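Local coordinates for alkaline phosphatase D (Bacillus subtilis, PDB 2YEQ), which hydrolyses phosphate esters, releasing phosphate, with an active site that contains iron and calcium, at residues V206-H211 against Q240-H245. Numbering follows the deposited sequence.
Sequences VTWDDH and QAYYEH. With CA (calcium ion), chain B; CA (calcium ion), chain C; EDO (1,2-ethanediol), chain D.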
# COMPACT_ATOMS: atom_id res chain seq x y z
N VAL A 206 4.62 -5.36 -0.41
CA VAL A 206 3.21 -5.01 -0.29
C VAL A 206 2.69 -5.27 1.13
O VAL A 206 3.14 -6.20 1.81
CB VAL A 206 2.36 -5.82 -1.33
CG1 VAL A 206 2.81 -5.48 -2.78
CG2 VAL A 206 2.48 -7.33 -1.07
N THR A 207 1.73 -4.45 1.54
CA THR A 207 0.91 -4.73 2.72
C THR A 207 -0.47 -4.23 2.42
O THR A 207 -0.63 -3.34 1.58
CB THR A 207 1.50 -4.12 4.01
OG1 THR A 207 0.71 -4.55 5.11
CG2 THR A 207 1.58 -2.54 3.92
N TRP A 208 -1.49 -4.82 3.04
CA TRP A 208 -2.88 -4.54 2.64
C TRP A 208 -3.49 -3.53 3.59
O TRP A 208 -2.95 -3.27 4.65
CB TRP A 208 -3.72 -5.83 2.65
CG TRP A 208 -3.60 -6.67 3.87
CD1 TRP A 208 -3.55 -6.25 5.17
CD2 TRP A 208 -3.53 -8.10 3.91
NE1 TRP A 208 -3.44 -7.34 6.01
CE2 TRP A 208 -3.43 -8.48 5.26
CE3 TRP A 208 -3.57 -9.09 2.92
CZ2 TRP A 208 -3.34 -9.82 5.65
CZ3 TRP A 208 -3.47 -10.41 3.31
CH2 TRP A 208 -3.37 -10.77 4.67
N ASP A 209 -4.62 -2.98 3.20
CA ASP A 209 -5.48 -2.24 4.12
C ASP A 209 -6.86 -2.92 4.10
O ASP A 209 -6.91 -4.16 4.10
CB ASP A 209 -5.56 -0.73 3.79
CG ASP A 209 -6.20 0.09 4.93
OD1 ASP A 209 -5.97 -0.25 6.13
OD2 ASP A 209 -6.99 1.05 4.61
N ASP A 210 -7.95 -2.17 4.08
CA ASP A 210 -9.29 -2.79 4.26
C ASP A 210 -9.88 -3.37 3.01
O ASP A 210 -10.49 -4.44 3.07
CB ASP A 210 -10.32 -1.85 4.93
CG ASP A 210 -10.39 -0.48 4.30
OD1 ASP A 210 -9.39 -0.04 3.65
OD2 ASP A 210 -11.44 0.19 4.46
N HIS A 211 -9.72 -2.68 1.87
CA HIS A 211 -10.44 -3.05 0.68
C HIS A 211 -9.96 -4.30 -0.03
O HIS A 211 -10.67 -4.81 -0.91
CB HIS A 211 -10.54 -1.87 -0.27
CG HIS A 211 -11.54 -0.84 0.16
ND1 HIS A 211 -12.91 -1.05 0.12
CD2 HIS A 211 -11.37 0.45 0.56
CE1 HIS A 211 -13.53 0.06 0.47
NE2 HIS A 211 -12.62 0.98 0.77
N GLN A 240 -6.28 -15.61 0.85
CA GLN A 240 -5.74 -16.59 -0.09
C GLN A 240 -5.52 -15.95 -1.47
O GLN A 240 -4.45 -16.11 -2.06
CB GLN A 240 -6.64 -17.84 -0.24
CG GLN A 240 -5.99 -18.90 -1.16
CD GLN A 240 -6.65 -20.28 -1.14
OE1 GLN A 240 -7.21 -20.72 -0.12
NE2 GLN A 240 -6.54 -21.00 -2.25
N ALA A 241 -6.52 -15.24 -1.98
CA ALA A 241 -6.43 -14.58 -3.29
C ALA A 241 -5.30 -13.54 -3.32
O ALA A 241 -4.61 -13.38 -4.34
CB ALA A 241 -7.71 -13.92 -3.67
N TYR A 242 -5.09 -12.86 -2.19
CA TYR A 242 -4.01 -11.89 -2.08
C TYR A 242 -2.66 -12.58 -2.18
O TYR A 242 -1.82 -12.20 -2.98
CB TYR A 242 -4.12 -11.13 -0.76
CG TYR A 242 -3.20 -9.95 -0.59
CD1 TYR A 242 -3.56 -8.70 -1.04
CD2 TYR A 242 -1.99 -10.09 0.07
CE1 TYR A 242 -2.70 -7.60 -0.88
CE2 TYR A 242 -1.14 -8.99 0.26
CZ TYR A 242 -1.51 -7.76 -0.20
OH TYR A 242 -0.67 -6.69 0.01
N TYR A 243 -2.46 -13.63 -1.38
CA TYR A 243 -1.27 -14.42 -1.48
C TYR A 243 -1.02 -14.88 -2.93
O TYR A 243 0.10 -14.75 -3.43
CB TYR A 243 -1.29 -15.65 -0.54
CG TYR A 243 -0.11 -16.55 -0.78
CD1 TYR A 243 1.13 -16.26 -0.20
CD2 TYR A 243 -0.19 -17.64 -1.65
CE1 TYR A 243 2.24 -17.05 -0.45
CE2 TYR A 243 0.91 -18.42 -1.90
CZ TYR A 243 2.13 -18.12 -1.30
OH TYR A 243 3.24 -18.91 -1.55
N GLU A 244 -2.05 -15.46 -3.56
CA GLU A 244 -1.92 -16.01 -4.91
C GLU A 244 -1.42 -14.94 -5.89
O GLU A 244 -0.75 -15.26 -6.85
CB GLU A 244 -3.25 -16.62 -5.38
CG GLU A 244 -3.60 -17.91 -4.63
CD GLU A 244 -5.01 -18.42 -4.81
OE1 GLU A 244 -5.85 -17.67 -5.34
OE2 GLU A 244 -5.27 -19.59 -4.40
N HIS A 245 -1.76 -13.67 -5.66
CA HIS A 245 -1.43 -12.62 -6.61
C HIS A 245 -0.27 -11.71 -6.20
O HIS A 245 0.06 -10.79 -6.92
CB HIS A 245 -2.67 -11.79 -6.95
CG HIS A 245 -3.67 -12.57 -7.73
ND1 HIS A 245 -4.56 -13.44 -7.13
CD2 HIS A 245 -3.87 -12.68 -9.07
CE1 HIS A 245 -5.27 -14.04 -8.07
NE2 HIS A 245 -4.88 -13.59 -9.25
CA CA B . -8.31 1.94 2.94
CA CA C . -12.21 2.33 4.22
C1 EDO D . -6.19 -22.18 4.14
O1 EDO D . -5.74 -23.52 4.31
C2 EDO D . -6.44 -21.85 2.67
O2 EDO D . -6.15 -20.48 2.40
O HOH W 1 -1.58 -4.50 -0.87
O HOH W 2 -5.95 2.18 1.95
O HOH W 3 -13.07 4.36 3.88
O HOH W 4 -10.48 3.17 5.59
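Trp208 and Tyr242 are the residues whose CA atoms come nearest between the irregular chain 206-211 and the helical turns 240-245, 8.8 Å apart. Tyr242 carries the contact: with CG anti to the backbone N (chi1 -171°), its ring leaves the helix and reaches across to the loop. The six-membered ring of Trp208 turns an edge to one face of this phenol, an edge-to-face pair with planes at 60° and centroids 4.8 Å apart. CE3 of Trp208 sits nearest, 3.4 Å from CD2 of Tyr242 and off-centre over the face, while the indole NE1 is engaged by Asp277. Further out, Tyr242 OH packs against CB and CG2 of Val206, each 3.4 Å away. Tyr242 OH also donates a short 2.5 Å hydrogen bond to a water lying in the plane of the ring, and that water donates to Thr207 O (2.9 Å). A phenylalanine in place of Tyr242 would probably leave this water without its donor and Val206 without the oxygen it packs against. The loop runs on into Asp209 and Asp210, which share one calcium ion with Asp151 and Asp380; Asp210 also binds a second with Asn215 and Asn216. The contact thus joins helix 228-245, flanked by helix 179-190 through His186, to the metal-bearing loop that follows strand 203-206, which lies between strands 13-16 and 145-148 in the ten-stranded mixed sheet.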